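Local coordinates for protein agglutinin alpha chain (Artocarpus integer, PDB 4R6R) that binds D-galactose and the T-antigen disaccharide Gal-beta1,3-GalNAc as a plant lectin and selectively recognises human serum IgA-1, at residues R13-S18 with F28-D33. Sequence-based numbering, arbitrary orientation.
Sequences REINLS and FQVVYD
A classic beta bulge interrupts the regular pairing of this antiparallel hairpin where R13 and E14 both face V31: V31 O accepts the amide of R13 (N to O 2.8 Å) and that of E14 (N to O 3.0 Å). Arginine is long enough, extended from CG to NE, to pass V31 and grip D33 side-on. R13 NE lies 2.8 Å from D33 OD1 in a salt bridge and uses its anti lone pair, whereas R13 NH1 meets OD1 from above the carboxylate plane; D33 OD2 is taken by the amide of G36. Beyond the bulge, N16 and Q29 form a hydrogen-bonded pair, side chains side by side. N16 suits this place because its amide donates twice, ND2 reaching Q29 OE1 at 2.8 Å and E14 OE2 at 2.9 Å, while its OD1 accepts from K55. E14 is itself held by K55 and S57. The hairpin is the centre of one four-stranded sheet of the beta-prism fold, and its face opposite E14, N16 and Q29 turns I15, L17, F28 and V30 inward. There the broad F28 ring serves two neighbours: I15 CG2 lies 3.8 Å from F28 CE1, and L17 CB touches CD1. The ring also meets F116 of strand 110-120, in another sheet, edge-to-face.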
ATOM      1  N   ARG A  13       3.849  13.815 -14.516  1.00 11.47           N
ATOM      2  CA  ARG A  13       4.688  14.222 -15.644  1.00 12.75           C
ATOM      3  C   ARG A  13       4.894  15.729 -15.746  1.00 14.54           C
ATOM      4  O   ARG A  13       5.975  16.155 -16.114  1.00 14.94           O
ATOM      5  CB  ARG A  13       4.111  13.699 -16.984  1.00 13.51           C
ATOM      6  CG  ARG A  13       4.320  12.178 -17.071  1.00 13.97           C
ATOM      7  CD  ARG A  13       3.443  11.629 -18.240  1.00 16.95           C
ATOM      8  NE  ARG A  13       3.730  10.184 -18.497  1.00 16.15           N
ATOM      9  CZ  ARG A  13       4.728   9.738 -19.261  1.00 18.87           C
ATOM     10  NH1 ARG A  13       4.867   8.419 -19.420  1.00 21.07           N
ATOM     11  NH2 ARG A  13       5.513  10.610 -19.919  1.00 22.05           N
ATOM     12  N   GLU A  14       3.885  16.534 -15.487  1.00 14.15           N
ATOM     13  CA  GLU A  14       4.002  17.980 -15.654  1.00 15.91           C
ATOM     14  C   GLU A  14       2.952  18.653 -14.806  1.00 13.66           C
ATOM     15  O   GLU A  14       1.816  18.138 -14.587  1.00 13.65           O
ATOM     16  CB  GLU A  14       3.736  18.284 -17.138  1.00 17.82           C
ATOM     17  CG  GLU A  14       3.851  19.746 -17.517  1.00 21.82           C
ATOM     18  CD  GLU A  14       3.666  19.882 -19.030  1.00 25.58           C
ATOM     19  OE1 GLU A  14       4.658  19.619 -19.767  1.00 30.49           O
ATOM     20  OE2 GLU A  14       2.577  20.248 -19.505  1.00 21.40           O
ATOM     21  N   ILE A  15       3.332  19.827 -14.282  1.00 12.63           N
ATOM     22  CA  ILE A  15       2.339  20.654 -13.544  1.00 12.97           C
ATOM     23  C   ILE A  15       2.295  22.001 -14.273  1.00 14.00           C
ATOM     24  O   ILE A  15       3.360  22.599 -14.576  1.00 15.96           O
ATOM     25  CB  ILE A  15       2.807  20.868 -12.121  1.00 13.34           C
ATOM     26  CG1 ILE A  15       2.715  19.526 -11.355  1.00 15.36           C
ATOM     27  CG2 ILE A  15       1.855  21.785 -11.423  1.00 13.54           C
ATOM     28  CD1 ILE A  15       3.269  19.542  -9.933  1.00 15.92           C
ATOM     29  N   ASN A  16       1.093  22.418 -14.598  1.00 13.32           N
ATOM     30  CA  ASN A  16       0.871  23.731 -15.211  1.00 13.83           C
ATOM     31  C   ASN A  16       0.042  24.590 -14.242  1.00 12.69           C
ATOM     32  O   ASN A  16      -1.110  24.293 -13.978  1.00 16.70           O
ATOM     33  CB  ASN A  16       0.123  23.558 -16.511  1.00 14.15           C
ATOM     34  CG  ASN A  16       0.948  22.870 -17.551  1.00 17.22           C
ATOM     35  OD1 ASN A  16       1.844  23.454 -18.138  1.00 19.38           O
ATOM     36  ND2 ASN A  16       0.632  21.635 -17.784  1.00 16.38           N
ATOM     37  N   LEU A  17       0.653  25.640 -13.693  1.00 12.50           N
ATOM     38  CA  LEU A  17      -0.064  26.467 -12.728  1.00 12.77           C
ATOM     39  C   LEU A  17       0.158  27.932 -13.094  1.00 13.81           C
ATOM     40  O   LEU A  17       0.981  28.269 -13.991  1.00 15.14           O
ATOM     41  CB  LEU A  17       0.347  26.168 -11.281  1.00 13.15           C
ATOM     42  CG  LEU A  17       1.795  26.514 -10.909  1.00 12.99           C
ATOM     43  CD1 LEU A  17       1.929  27.998 -10.549  1.00 16.24           C
ATOM     44  CD2 LEU A  17       2.191  25.711  -9.675  1.00 15.46           C
ATOM     45  N   SER A  18      -0.709  28.767 -12.548  1.00 13.97           N
ATOM     46  CA  SER A  18      -0.504  30.198 -12.750  1.00 14.32           C
ATOM     47  C   SER A  18      -0.454  30.861 -11.412  1.00 12.22           C
ATOM     48  O   SER A  18      -0.945  30.350 -10.412  1.00 13.51           O
ATOM     49  CB  SER A  18      -1.504  30.766 -13.704  1.00 14.61           C
ATOM     50  OG  SER A  18      -2.782  30.887 -13.068  1.00 16.57           O
ATOM     51  N   PHE A  28      -4.587  25.715 -11.737  1.00 11.77           N
ATOM     52  CA  PHE A  28      -3.737  24.532 -11.418  1.00 13.03           C
ATOM     53  C   PHE A  28      -4.203  23.406 -12.296  1.00 13.15           C
ATOM     54  O   PHE A  28      -5.389  23.089 -12.353  1.00 14.29           O
ATOM     55  CB  PHE A  28      -3.920  24.205  -9.926  1.00 12.86           C
ATOM     56  CG  PHE A  28      -2.959  23.127  -9.453  1.00 13.24           C
ATOM     57  CD1 PHE A  28      -1.642  23.485  -9.114  1.00 14.42           C
ATOM     58  CD2 PHE A  28      -3.409  21.815  -9.327  1.00 14.44           C
ATOM     59  CE1 PHE A  28      -0.707  22.504  -8.682  1.00 14.69           C
ATOM     60  CE2 PHE A  28      -2.491  20.849  -8.828  1.00 14.55           C
ATOM     61  CZ  PHE A  28      -1.185  21.197  -8.537  1.00 15.50           C
ATOM     62  N   GLN A  29      -3.240  22.749 -12.934  1.00 12.38           N
ATOM     63  CA  GLN A  29      -3.505  21.589 -13.806  1.00 13.75           C
ATOM     64  C   GLN A  29      -2.313  20.650 -13.787  1.00 13.20           C
ATOM     65  O   GLN A  29      -1.153  21.055 -13.652  1.00 13.99           O
ATOM     66  CB  GLN A  29      -3.751  22.113 -15.223  1.00 14.35           C
ATOM     67  CG  GLN A  29      -4.166  21.065 -16.275  1.00 14.57           C
ATOM     68  CD  GLN A  29      -2.997  20.293 -16.886  1.00 15.90           C
ATOM     69  OE1 GLN A  29      -1.848  20.712 -16.863  1.00 18.84           O
ATOM     70  NE2 GLN A  29      -3.324  19.130 -17.488  1.00 17.51           N
ATOM     71  N   VAL A  30      -2.587  19.342 -13.889  1.00 12.09           N
ATOM     72  CA  VAL A  30      -1.517  18.370 -13.844  1.00 12.44           C
ATOM     73  C   VAL A  30      -1.662  17.337 -14.939  1.00 12.17           C
ATOM     74  O   VAL A  30      -2.775  16.837 -15.197  1.00 12.91           O
ATOM     75  CB  VAL A  30      -1.530  17.643 -12.482  1.00 11.57           C
ATOM     76  CG1 VAL A  30      -0.385  16.629 -12.318  1.00 12.54           C
ATOM     77  CG2 VAL A  30      -1.470  18.650 -11.297  1.00 12.90           C
ATOM     78  N   VAL A  31      -0.531  17.079 -15.598  1.00 12.29           N
ATOM     79  CA  VAL A  31      -0.445  15.883 -16.463  1.00 13.10           C
ATOM     80  C   VAL A  31       0.163  14.748 -15.627  1.00 11.41           C
ATOM     81  O   VAL A  31       1.360  14.868 -15.234  1.00 12.25           O
ATOM     82  CB  VAL A  31       0.408  16.116 -17.724  1.00 12.79           C
ATOM     83  CG1 VAL A  31       0.409  14.820 -18.584  1.00 12.68           C
ATOM     84  CG2 VAL A  31      -0.154  17.318 -18.512  1.00 15.35           C
ATOM     85  N   TYR A  32      -0.651  13.764 -15.285  1.00 11.01           N
ATOM     86  CA  TYR A  32      -0.144  12.629 -14.517  1.00 11.44           C
ATOM     87  C   TYR A  32       0.428  11.619 -15.468  1.00 12.57           C
ATOM     88  O   TYR A  32       0.216  11.671 -16.703  1.00 13.10           O
ATOM     89  CB  TYR A  32      -1.339  12.017 -13.737  1.00 12.43           C
ATOM     90  CG  TYR A  32      -1.980  12.968 -12.763  1.00 12.94           C
ATOM     91  CD1 TYR A  32      -1.385  13.157 -11.491  1.00 12.11           C
ATOM     92  CD2 TYR A  32      -3.102  13.760 -13.111  1.00 11.95           C
ATOM     93  CE1 TYR A  32      -1.989  14.033 -10.567  1.00 11.95           C
ATOM     94  CE2 TYR A  32      -3.692  14.636 -12.177  1.00 11.47           C
ATOM     95  CZ  TYR A  32      -3.120  14.749 -10.902  1.00 13.34           C
ATOM     96  OH  TYR A  32      -3.549  15.608  -9.928  1.00 13.08           O
ATOM     97  N   ASP A  33       1.067  10.611 -14.877  1.00 13.37           N
ATOM     98  CA  ASP A  33       1.244   9.350 -15.614  1.00 13.82           C
ATOM     99  C   ASP A  33       0.152   8.370 -15.151  1.00 12.83           C
ATOM    100  O   ASP A  33      -0.155   8.309 -13.960  1.00 14.35           O
ATOM    101  CB  ASP A  33       2.575   8.711 -15.291  1.00 15.96           C
ATOM    102  CG  ASP A  33       2.816   7.468 -16.161  1.00 17.52           C
ATOM    103  OD1 ASP A  33       2.957   7.713 -17.372  1.00 18.24           O
ATOM    104  OD2 ASP A  33       2.761   6.343 -15.579  1.00 20.04           O
TER